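Desulfoferrodoxin (Rbo) (Treponema pallidum subsp. pallidum str. Nichols, PDB 1Y07) probably reduces superoxide to hydrogen peroxide at a mononuclear iron centre, as a class III superoxide reductase. Local coordinates at residues B[3-8]-B[80-85]; B[52-57]-B[113-118]; B[16-21]-B[89-94]. All blocks are in the same frame, centred on the assembly; numbering follows the deposited sequence.

Contact 1. Residues B[3-8]-B[80-85]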
loop_
_atom_site.group_PDB
_atom_site.type_symbol
_atom_site.label_atom_id
_atom_site.label_comp_id
_atom_site.label_asym_id
_atom_site.label_seq_id
_atom_site.Cartn_x
_atom_site.Cartn_y
_atom_site.Cartn_z
ATOM N N ARG B 3 7.078 -11.280 4.261
ATOM C CA ARG B 3 6.100 -10.235 3.874
ATOM C C ARG B 3 6.192 -9.932 2.385
ATOM O O ARG B 3 6.552 -8.833 1.971
ATOM C CB ARG B 3 6.288 -8.969 4.694
ATOM C CG ARG B 3 5.657 -9.058 6.045
ATOM C CD ARG B 3 6.194 -7.988 7.000
ATOM N NE ARG B 3 5.714 -6.676 6.570
ATOM C CZ ARG B 3 6.464 -5.622 6.208
ATOM N NH1 ARG B 3 7.791 -5.661 6.223
ATOM N NH2 ARG B 3 5.838 -4.519 5.827
ATOM N N GLU B 4 5.884 -10.952 1.595
ATOM C CA GLU B 4 6.159 -10.957 0.193
ATOM C C GLU B 4 5.071 -10.199 -0.572
ATOM O O GLU B 4 3.908 -10.502 -0.426
ATOM C CB GLU B 4 6.151 -12.411 -0.290
ATOM C CG GLU B 4 6.955 -12.651 -1.561
ATOM C CD GLU B 4 6.685 -14.042 -2.168
ATOM O OE1 GLU B 4 6.511 -15.016 -1.386
ATOM O OE2 GLU B 4 6.627 -14.162 -3.424
ATOM N N LEU B 5 5.493 -9.250 -1.398
ATOM C CA LEU B 5 4.601 -8.443 -2.226
ATOM C C LEU B 5 4.362 -9.077 -3.603
ATOM O O LEU B 5 5.295 -9.550 -4.250
ATOM C CB LEU B 5 5.190 -7.051 -2.415
ATOM C CG LEU B 5 5.098 -6.147 -1.208
ATOM C CD1 LEU B 5 5.703 -4.845 -1.533
ATOM C CD2 LEU B 5 3.655 -5.948 -0.778
ATOM N N SER B 6 3.098 -9.112 -4.020
ATOM C CA SER B 6 2.738 -9.468 -5.361
ATOM C C SER B 6 1.865 -8.374 -5.940
ATOM O O SER B 6 1.235 -7.613 -5.190
ATOM C CB SER B 6 1.955 -10.792 -5.392
ATOM O OG SER B 6 1.008 -10.871 -4.317
ATOM N N PHE B 7 1.842 -8.325 -7.276
ATOM C CA PHE B 7 1.159 -7.293 -8.032
ATOM C C PHE B 7 0.337 -7.923 -9.105
ATOM O O PHE B 7 0.813 -8.804 -9.811
ATOM C CB PHE B 7 2.195 -6.337 -8.630
ATOM C CG PHE B 7 3.135 -5.768 -7.598
ATOM C CD1 PHE B 7 4.384 -6.359 -7.347
ATOM C CD2 PHE B 7 2.764 -4.653 -6.855
ATOM C CE1 PHE B 7 5.242 -5.817 -6.356
ATOM C CE2 PHE B 7 3.615 -4.132 -5.878
ATOM C CZ PHE B 7 4.850 -4.723 -5.646
ATOM N N PHE B 8 -0.892 -7.466 -9.216
ATOM C CA PHE B 8 -1.869 -7.978 -10.176
ATOM C C PHE B 8 -2.430 -6.739 -10.893
ATOM O O PHE B 8 -3.032 -5.888 -10.247
ATOM C CB PHE B 8 -2.989 -8.714 -9.445
ATOM C CG PHE B 8 -2.488 -9.791 -8.513
ATOM C CD1 PHE B 8 -1.968 -9.472 -7.287
ATOM C CD2 PHE B 8 -2.535 -11.121 -8.885
ATOM C CE1 PHE B 8 -1.497 -10.459 -6.434
ATOM C CE2 PHE B 8 -2.051 -12.103 -8.039
ATOM C CZ PHE B 8 -1.530 -11.753 -6.796
ATOM N N TRP B 80 4.262 3.781 -11.308
ATOM C CA TRP B 80 4.259 3.871 -9.851
ATOM C C TRP B 80 5.513 3.209 -9.289
ATOM O O TRP B 80 6.194 2.426 -9.982
ATOM C CB TRP B 80 2.947 3.295 -9.242
ATOM C CG TRP B 80 2.556 1.872 -9.670
ATOM C CD1 TRP B 80 1.554 1.536 -10.531
ATOM C CD2 TRP B 80 3.131 0.628 -9.228
ATOM N NE1 TRP B 80 1.478 0.167 -10.686
ATOM C CE2 TRP B 80 2.433 -0.423 -9.904
ATOM C CE3 TRP B 80 4.192 0.283 -8.372
ATOM C CZ2 TRP B 80 2.763 -1.757 -9.736
ATOM C CZ3 TRP B 80 4.516 -1.053 -8.204
ATOM C CH2 TRP B 80 3.787 -2.054 -8.855
ATOM N N VAL B 81 5.801 3.522 -8.037
ATOM C CA VAL B 81 6.861 2.916 -7.260
ATOM C C VAL B 81 6.224 2.504 -5.934
ATOM O O VAL B 81 5.441 3.279 -5.345
ATOM C CB VAL B 81 8.039 3.908 -6.989
ATOM C CG1 VAL B 81 9.028 3.332 -5.994
ATOM C CG2 VAL B 81 8.700 4.295 -8.320
ATOM N N CYS B 82 6.544 1.305 -5.501
ATOM C CA CYS B 82 6.094 0.744 -4.220
ATOM C C CYS B 82 7.338 0.523 -3.344
ATOM O O CYS B 82 8.360 0.050 -3.827
ATOM C CB CYS B 82 5.346 -0.558 -4.472
ATOM S SG CYS B 82 4.888 -1.485 -3.010
ATOM N N LEU B 83 7.246 0.853 -2.072
ATOM C CA LEU B 83 8.308 0.673 -1.116
ATOM C C LEU B 83 7.843 -0.243 -0.042
ATOM O O LEU B 83 6.774 -0.032 0.542
ATOM C CB LEU B 83 8.653 2.024 -0.497
ATOM C CG LEU B 83 10.025 2.172 0.128
ATOM C CD1 LEU B 83 11.102 2.016 -0.844
ATOM C CD2 LEU B 83 10.070 3.506 0.893
ATOM N N LYS B 84 8.597 -1.307 0.183
ATOM C CA LYS B 84 8.364 -2.119 1.342
ATOM C C LYS B 84 9.388 -1.688 2.397
ATOM O O LYS B 84 10.556 -1.560 2.076
ATOM C CB LYS B 84 8.558 -3.617 1.040
ATOM C CG LYS B 84 8.496 -4.406 2.352
ATOM C CD LYS B 84 8.410 -5.891 2.168
ATOM C CE LYS B 84 9.669 -6.512 1.741
ATOM N NZ LYS B 84 9.474 -7.990 1.681
ATOM N N THR B 85 8.934 -1.442 3.613
ATOM C CA THR B 85 9.771 -1.093 4.743
ATOM C C THR B 85 9.525 -2.114 5.840
ATOM O O THR B 85 8.642 -2.984 5.737
ATOM C CB THR B 85 9.492 0.327 5.268
ATOM O OG1 THR B 85 8.194 0.396 5.865
ATOM C CG2 THR B 85 9.436 1.367 4.123
HETATM O O HOH W 1 8.434 -8.529 -1.349
#
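K84 runs from an apolar stem to a polar tip, starting at K84 CB, which lies 4.0 Å from L5 CD1 as the two side chains slide past each other in opposite directions. With CG anti to the backbone N (chi1 172°), the chain heads for 3-8. CG skirts the guanidinium of R3, and K84 CD comes over one face of it, 4.1 Å from R3 NH1. A bend at chi3 (74°) then carries K84 NZ to R3 O, 3.1 Å away. This hydrogen bond approaches from above the carbonyl plane rather than within it. NZ also donates to a water that accepts from L5 N. R3 returns the grip: R3 NH1 and NH2 both reach the single oxygen T85 O, 2.9 Å from NH1 and close to the guanidinium plane. Since R3 NH1 and K84 NZ carry like charges, these carbonyls probably help to offset their repulsion. Farther along, contacts turn apolar. C82 SG sits 3.8 Å from L5 CD1 and at the edge of the F7 ring, a sulfur-aromatic contact, while F7 CD2 meets W80 CH2 at 3.4 Å, the rings crossing obliquely. F16 stacks on W80. Strand 5-9, hydrogen-bonded to strand 16-20, thus lies nearly antiparallel across strand 78-85, axes 10.2 Å apart, tying the N-terminal class III region face to face onto the desulfoferrodoxin domain.

Contact 2. Residues B[52-57]-B[113-118]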
loop_
_atom_site.group_PDB
_atom_site.type_symbol
_atom_site.label_atom_id
_atom_site.label_comp_id
_atom_site.label_asym_id
_atom_site.label_seq_id
_atom_site.Cartn_x
_atom_site.Cartn_y
_atom_site.Cartn_z
ATOM N N PRO B 52 15.054 -0.070 -9.798
ATOM C CA PRO B 52 14.980 1.089 -8.915
ATOM C C PRO B 52 16.262 1.244 -8.091
ATOM O O PRO B 52 16.803 0.250 -7.570
ATOM C CB PRO B 52 13.726 0.815 -8.031
ATOM C CG PRO B 52 13.396 -0.546 -8.200
ATOM C CD PRO B 52 14.103 -1.110 -9.388
ATOM N N VAL B 53 16.778 2.475 -8.071
ATOM C CA VAL B 53 17.883 2.866 -7.234
ATOM C C VAL B 53 17.322 3.575 -6.021
ATOM O O VAL B 53 16.573 4.528 -6.169
ATOM C CB VAL B 53 18.882 3.809 -8.017
ATOM C CG1 VAL B 53 19.884 4.505 -7.081
ATOM C CG2 VAL B 53 19.618 3.034 -9.113
ATOM N N VAL B 54 17.728 3.127 -4.833
ATOM C CA VAL B 54 17.250 3.664 -3.563
ATOM C C VAL B 54 18.333 4.525 -2.905
ATOM O O VAL B 54 19.487 4.135 -2.834
ATOM C CB VAL B 54 16.766 2.493 -2.613
ATOM C CG1 VAL B 54 16.248 3.021 -1.298
ATOM C CG2 VAL B 54 15.694 1.649 -3.328
ATOM N N GLU B 55 17.953 5.714 -2.453
ATOM C CA GLU B 55 18.884 6.678 -1.859
ATOM C C GLU B 55 18.236 7.240 -0.607
ATOM O O GLU B 55 17.262 7.976 -0.690
ATOM C CB GLU B 55 19.184 7.813 -2.823
ATOM C CG GLU B 55 19.952 7.396 -4.063
ATOM C CD GLU B 55 20.280 8.562 -4.970
ATOM O OE1 GLU B 55 19.749 9.689 -4.755
ATOM O OE2 GLU B 55 21.083 8.345 -5.908
ATOM N N VAL B 56 18.763 6.850 0.544
ATOM C CA VAL B 56 18.224 7.265 1.820
ATOM C C VAL B 56 18.983 8.452 2.355
ATOM O O VAL B 56 20.242 8.542 2.293
ATOM C CB VAL B 56 18.282 6.144 2.858
ATOM C CG1 VAL B 56 17.654 6.595 4.195
ATOM C CG2 VAL B 56 17.624 4.908 2.339
ATOM N N HIS B 57 18.226 9.394 2.870
ATOM C CA HIS B 57 18.764 10.408 3.695
ATOM C C HIS B 57 17.789 10.570 4.842
ATOM O O HIS B 57 16.712 11.081 4.638
ATOM C CB HIS B 57 18.880 11.650 2.880
ATOM C CG HIS B 57 18.453 12.900 3.586
ATOM N ND1 HIS B 57 17.312 13.579 3.215
ATOM C CD2 HIS B 57 19.066 13.665 4.542
ATOM C CE1 HIS B 57 17.197 14.662 3.958
ATOM N NE2 HIS B 57 18.245 14.743 4.775
ATOM N N LEU B 113 13.262 -1.695 3.121
ATOM C CA LEU B 113 13.663 -3.061 2.725
ATOM C C LEU B 113 13.858 -3.224 1.225
ATOM O O LEU B 113 14.850 -3.799 0.785
ATOM C CB LEU B 113 12.662 -4.107 3.201
ATOM C CG LEU B 113 12.594 -4.314 4.714
ATOM C CD1 LEU B 113 11.464 -5.268 5.060
ATOM C CD2 LEU B 113 13.925 -4.845 5.293
ATOM N N GLU B 114 12.915 -2.757 0.426
ATOM C CA GLU B 114 12.905 -3.040 -1.013
ATOM C C GLU B 114 12.010 -2.060 -1.747
ATOM O O GLU B 114 11.017 -1.603 -1.217
ATOM C CB GLU B 114 12.430 -4.475 -1.285
ATOM C CG GLU B 114 12.605 -4.953 -2.724
ATOM C CD GLU B 114 12.549 -6.487 -2.861
ATOM O OE1 GLU B 114 13.153 -7.049 -3.817
ATOM O OE2 GLU B 114 11.916 -7.138 -2.007
ATOM N N ALA B 115 12.389 -1.740 -2.968
ATOM C CA ALA B 115 11.599 -0.892 -3.839
ATOM C C ALA B 115 11.210 -1.670 -5.071
ATOM O O ALA B 115 11.978 -2.517 -5.510
ATOM C CB ALA B 115 12.364 0.356 -4.224
ATOM N N TYR B 116 10.045 -1.336 -5.637
ATOM C CA TYR B 116 9.440 -1.980 -6.809
ATOM C C TYR B 116 8.907 -0.878 -7.703
ATOM O O TYR B 116 8.386 0.067 -7.201
ATOM C CB TYR B 116 8.294 -2.934 -6.436
ATOM C CG TYR B 116 8.623 -3.902 -5.319
ATOM C CD1 TYR B 116 8.610 -3.475 -4.003
ATOM C CD2 TYR B 116 8.989 -5.227 -5.587
ATOM C CE1 TYR B 116 8.913 -4.336 -2.955
ATOM C CE2 TYR B 116 9.278 -6.101 -4.539
ATOM C CZ TYR B 116 9.255 -5.626 -3.226
ATOM O OH TYR B 116 9.582 -6.422 -2.135
ATOM N N GLU B 117 9.106 -0.987 -9.020
ATOM C CA GLU B 117 8.576 0.006 -9.991
ATOM C C GLU B 117 7.878 -0.726 -11.105
ATOM O O GLU B 117 8.306 -1.812 -11.489
ATOM C CB GLU B 117 9.665 0.932 -10.541
ATOM C CG GLU B 117 10.682 0.265 -11.444
ATOM C CD GLU B 117 10.285 0.161 -12.923
ATOM O OE1 GLU B 117 11.080 -0.384 -13.722
ATOM O OE2 GLU B 117 9.193 0.564 -13.311
ATOM N N PHE B 118 6.792 -0.161 -11.611
ATOM C CA PHE B 118 6.078 -0.702 -12.761
ATOM C C PHE B 118 6.209 0.189 -13.997
ATOM O O PHE B 118 5.802 1.352 -13.970
ATOM C CB PHE B 118 4.573 -0.853 -12.427
ATOM C CG PHE B 118 3.742 -1.385 -13.595
ATOM C CD1 PHE B 118 3.934 -2.667 -14.068
ATOM C CD2 PHE B 118 2.778 -0.596 -14.206
ATOM C CE1 PHE B 118 3.200 -3.139 -15.139
ATOM C CE2 PHE B 118 2.030 -1.086 -15.283
ATOM C CZ PHE B 118 2.241 -2.335 -15.738
#
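The aromatic rings of 113-118 lie on the side of their strand turned away from 52-57: Y116 meets the ring of F7, F118 that of W80. What they leave for this contact is the alternate side of the strand, where A115 and E117 point toward 52-57 and P52 meets them. The pyrrolidine ring touches through CB, CG and CD. P52 CG rests 3.6 Å from A115 O, P52 CB lies 4.1 Å from A115 CB, and P52 CD comes within 4.2 Å of E117 CG. V54 completes the patch: with CG1 anti to the backbone N (chi1 -179°), the other methyl, V54 CG2, is the one that reaches A115 CB, at 3.7 Å. The methyl of A115 is therefore shared by two residues of 52-57. Here two antiparallel sheets of the iron-binding domain meet, in a sandwich consistent with its assignment to the immunoglobulin-like E-set clan. The strands cross at 139°, and their axes approach to 7.4 Å, a close spacing consistent with the small A115 side chain at the nearest point. L113 and E114 both face K84 on the neighbouring strand, forming a classic beta bulge. With chi2 at 86° the buried E117 chain is bent, and it runs beside the iron ligands H50 and C119. Its side chain is about 6 Å from the metal, where its carboxylate could influence the site's electrostatics.

Contact 3. Residues B[16-21]-B[89-94]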
loop_
_atom_site.group_PDB
_atom_site.type_symbol
_atom_site.label_atom_id
_atom_site.label_comp_id
_atom_site.label_asym_id
_atom_site.label_seq_id
_atom_site.Cartn_x
_atom_site.Cartn_y
_atom_site.Cartn_z
ATOM N N PHE B 16 -5.240 -1.812 -10.167
ATOM C CA PHE B 16 -4.467 -2.980 -9.860
ATOM C C PHE B 16 -4.683 -3.403 -8.424
ATOM O O PHE B 16 -5.379 -2.743 -7.644
ATOM C CB PHE B 16 -2.960 -2.705 -10.083
ATOM C CG PHE B 16 -2.481 -1.445 -9.442
ATOM C CD1 PHE B 16 -1.687 -1.476 -8.344
ATOM C CD2 PHE B 16 -2.814 -0.195 -9.987
ATOM C CE1 PHE B 16 -1.228 -0.298 -7.785
ATOM C CE2 PHE B 16 -2.368 0.977 -9.400
ATOM C CZ PHE B 16 -1.582 0.915 -8.302
ATOM N N PHE B 17 -4.066 -4.522 -8.091
ATOM C CA PHE B 17 -4.090 -5.060 -6.754
ATOM C C PHE B 17 -2.708 -5.341 -6.256
ATOM O O PHE B 17 -1.839 -5.766 -7.003
ATOM C CB PHE B 17 -4.910 -6.352 -6.697
ATOM C CG PHE B 17 -6.294 -6.200 -7.300
ATOM C CD1 PHE B 17 -6.450 -6.121 -8.699
ATOM C CD2 PHE B 17 -7.419 -6.148 -6.485
ATOM C CE1 PHE B 17 -7.705 -6.007 -9.245
ATOM C CE2 PHE B 17 -8.690 -6.030 -7.042
ATOM C CZ PHE B 17 -8.817 -5.921 -8.399
ATOM N N LEU B 18 -2.530 -5.089 -4.973
ATOM C CA LEU B 18 -1.290 -5.401 -4.246
ATOM C C LEU B 18 -1.619 -6.523 -3.271
ATOM O O LEU B 18 -2.521 -6.393 -2.469
ATOM C CB LEU B 18 -0.819 -4.113 -3.500
ATOM C CG LEU B 18 0.400 -4.016 -2.583
ATOM C CD1 LEU B 18 0.830 -2.574 -2.631
ATOM C CD2 LEU B 18 0.127 -4.393 -1.120
ATOM N N GLY B 19 -0.926 -7.647 -3.380
ATOM C CA GLY B 19 -1.059 -8.740 -2.442
ATOM C C GLY B 19 0.087 -8.830 -1.447
ATOM O O GLY B 19 1.250 -8.610 -1.779
ATOM N N MET B 20 -0.264 -9.062 -0.190
ATOM C CA MET B 20 0.733 -9.281 0.854
ATOM C C MET B 20 0.628 -10.746 1.309
ATOM O O MET B 20 -0.428 -11.184 1.799
ATOM C CB MET B 20 0.577 -8.292 2.013
ATOM C CG MET B 20 1.631 -8.532 3.140
ATOM S SD MET B 20 3.438 -8.335 2.701
ATOM C CE MET B 20 3.624 -6.516 2.625
ATOM N N ASP B 21 1.715 -11.499 1.089
ATOM C CA ASP B 21 1.775 -12.934 1.381
ATOM C C ASP B 21 0.697 -13.720 0.678
ATOM O O ASP B 21 0.071 -14.621 1.234
ATOM C CB ASP B 21 1.811 -13.184 2.920
ATOM C CG ASP B 21 3.092 -12.735 3.512
ATOM O OD1 ASP B 21 4.148 -12.902 2.876
ATOM O OD2 ASP B 21 3.143 -12.143 4.604
ATOM N N ILE B 89 4.218 -0.642 4.079
ATOM C CA ILE B 89 4.338 -0.524 2.619
ATOM C C ILE B 89 3.830 0.866 2.239
ATOM O O ILE B 89 2.986 1.443 2.953
ATOM C CB ILE B 89 3.575 -1.630 1.799
ATOM C CG1 ILE B 89 2.070 -1.594 2.025
ATOM C CG2 ILE B 89 4.210 -2.998 2.022
ATOM C CD1 ILE B 89 1.321 -2.484 1.129
ATOM N N GLN B 90 4.330 1.368 1.120
ATOM C CA GLN B 90 3.844 2.591 0.503
ATOM C C GLN B 90 3.791 2.428 -1.001
ATOM O O GLN B 90 4.534 1.652 -1.574
ATOM C CB GLN B 90 4.780 3.754 0.766
ATOM C CG GLN B 90 5.041 3.925 2.225
ATOM C CD GLN B 90 5.605 5.356 2.565
ATOM O OE1 GLN B 90 5.150 6.309 2.029
ATOM N NE2 GLN B 90 6.593 5.415 3.463
ATOM N N LEU B 91 2.898 3.168 -1.630
ATOM C CA LEU B 91 2.875 3.203 -3.063
ATOM C C LEU B 91 2.494 4.593 -3.503
ATOM O O LEU B 91 1.589 5.211 -2.953
ATOM C CB LEU B 91 1.980 2.110 -3.628
ATOM C CG LEU B 91 1.962 1.890 -5.161
ATOM C CD1 LEU B 91 1.577 0.462 -5.519
ATOM C CD2 LEU B 91 1.038 2.890 -5.731
ATOM N N LYS B 92 3.269 5.125 -4.445
ATOM C CA LYS B 92 2.949 6.401 -5.070
ATOM C C LYS B 92 2.989 6.267 -6.570
ATOM O O LYS B 92 3.953 5.737 -7.148
ATOM C CB LYS B 92 4.002 7.482 -4.653
ATOM C CG LYS B 92 3.922 7.901 -3.190
ATOM C CD LYS B 92 4.912 9.007 -2.808
ATOM C CE LYS B 92 4.536 9.727 -1.537
ATOM N NZ LYS B 92 5.375 10.838 -1.258
ATOM N N GLU B 93 1.955 6.776 -7.217
ATOM C CA GLU B 93 1.960 6.883 -8.671
ATOM C C GLU B 93 2.851 8.060 -9.067
ATOM O O GLU B 93 2.960 9.042 -8.347
ATOM C CB GLU B 93 0.545 7.056 -9.195
ATOM C CG GLU B 93 -0.289 5.836 -8.893
ATOM C CD GLU B 93 -1.765 5.907 -9.300
ATOM O OE1 GLU B 93 -2.270 7.027 -9.514
ATOM O OE2 GLU B 93 -2.426 4.831 -9.370
ATOM N N LEU B 94 3.514 7.959 -10.197
ATOM C CA LEU B 94 4.376 9.032 -10.714
ATOM C C LEU B 94 3.652 9.905 -11.791
ATOM O O LEU B 94 3.037 9.355 -12.695
ATOM C CB LEU B 94 5.594 8.378 -11.380
ATOM C CG LEU B 94 6.790 8.189 -10.438
ATOM C CD1 LEU B 94 6.573 7.129 -9.390
ATOM C CD2 LEU B 94 8.010 7.823 -11.236
#
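Most of the side chains linking 16-21 to 89-94 meet head-on, each pointing from its own strand toward the other. F16 and L91 do so tip to tip: the ring presents its edge, and F16 CE1 lies 3.7 Å from L91 CD1. On the same rim, E93 slides past the ring in the opposite direction, its extended chain placing E93 OE2 in the ring plane, 3.9 Å from F16 CE2. Ring and carboxylate planes stand 40° apart. L18 and M20, both with CG anti to the backbone N, send their ends toward I89. The two I89 branches divide the work. CG1 takes the crowded position between backbone N and carbonyl carbon, which brings I89 CD1 to L18 CD1 at 3.8 Å. I89 CG2, beside the backbone N, meets M20 CE at 3.6 Å, the methionine having bent at both chi2 and chi3. This is face-to-face sheet packing, in which alternate residues of two almost antiparallel strands (164°) meet end to end with their axes 10.8 Å apart. It joins the N-terminal class III region to strand 88-93, outermost of the four-stranded sheet within this chain. Both strands also pair in antiparallel ladders with the second subunit, so each sheet runs on across the dimer interface. That neighbouring chain also supplies the partner of the E93 carboxylate, R3 of the second subunit, in an intersubunit salt bridge.

All three contacts are buried, and each lays a strand of one sheet over a strand of another, yet their chemistry changes with position. Contacts 1 and 3 hold the same pair of sheets: strands 5-9 and 16-20 are neighbours on one side, 78-85 and 88-93 on the other. Contact 3, beside the dimer interface, relies on aliphatic tips and an aromatic edge with the E93 carboxylate beside it, whereas contact 1 grades from an apolar core into hydrogen-bonded cationic ends. Contact 2 uses the reverse face of the shared four-stranded sheet and is linked to contact 1 by a probable backbone bond between C82 N and Y116 O; smaller and mostly apolar, without hydrogen bonds between its strands, it lies nearest the iron.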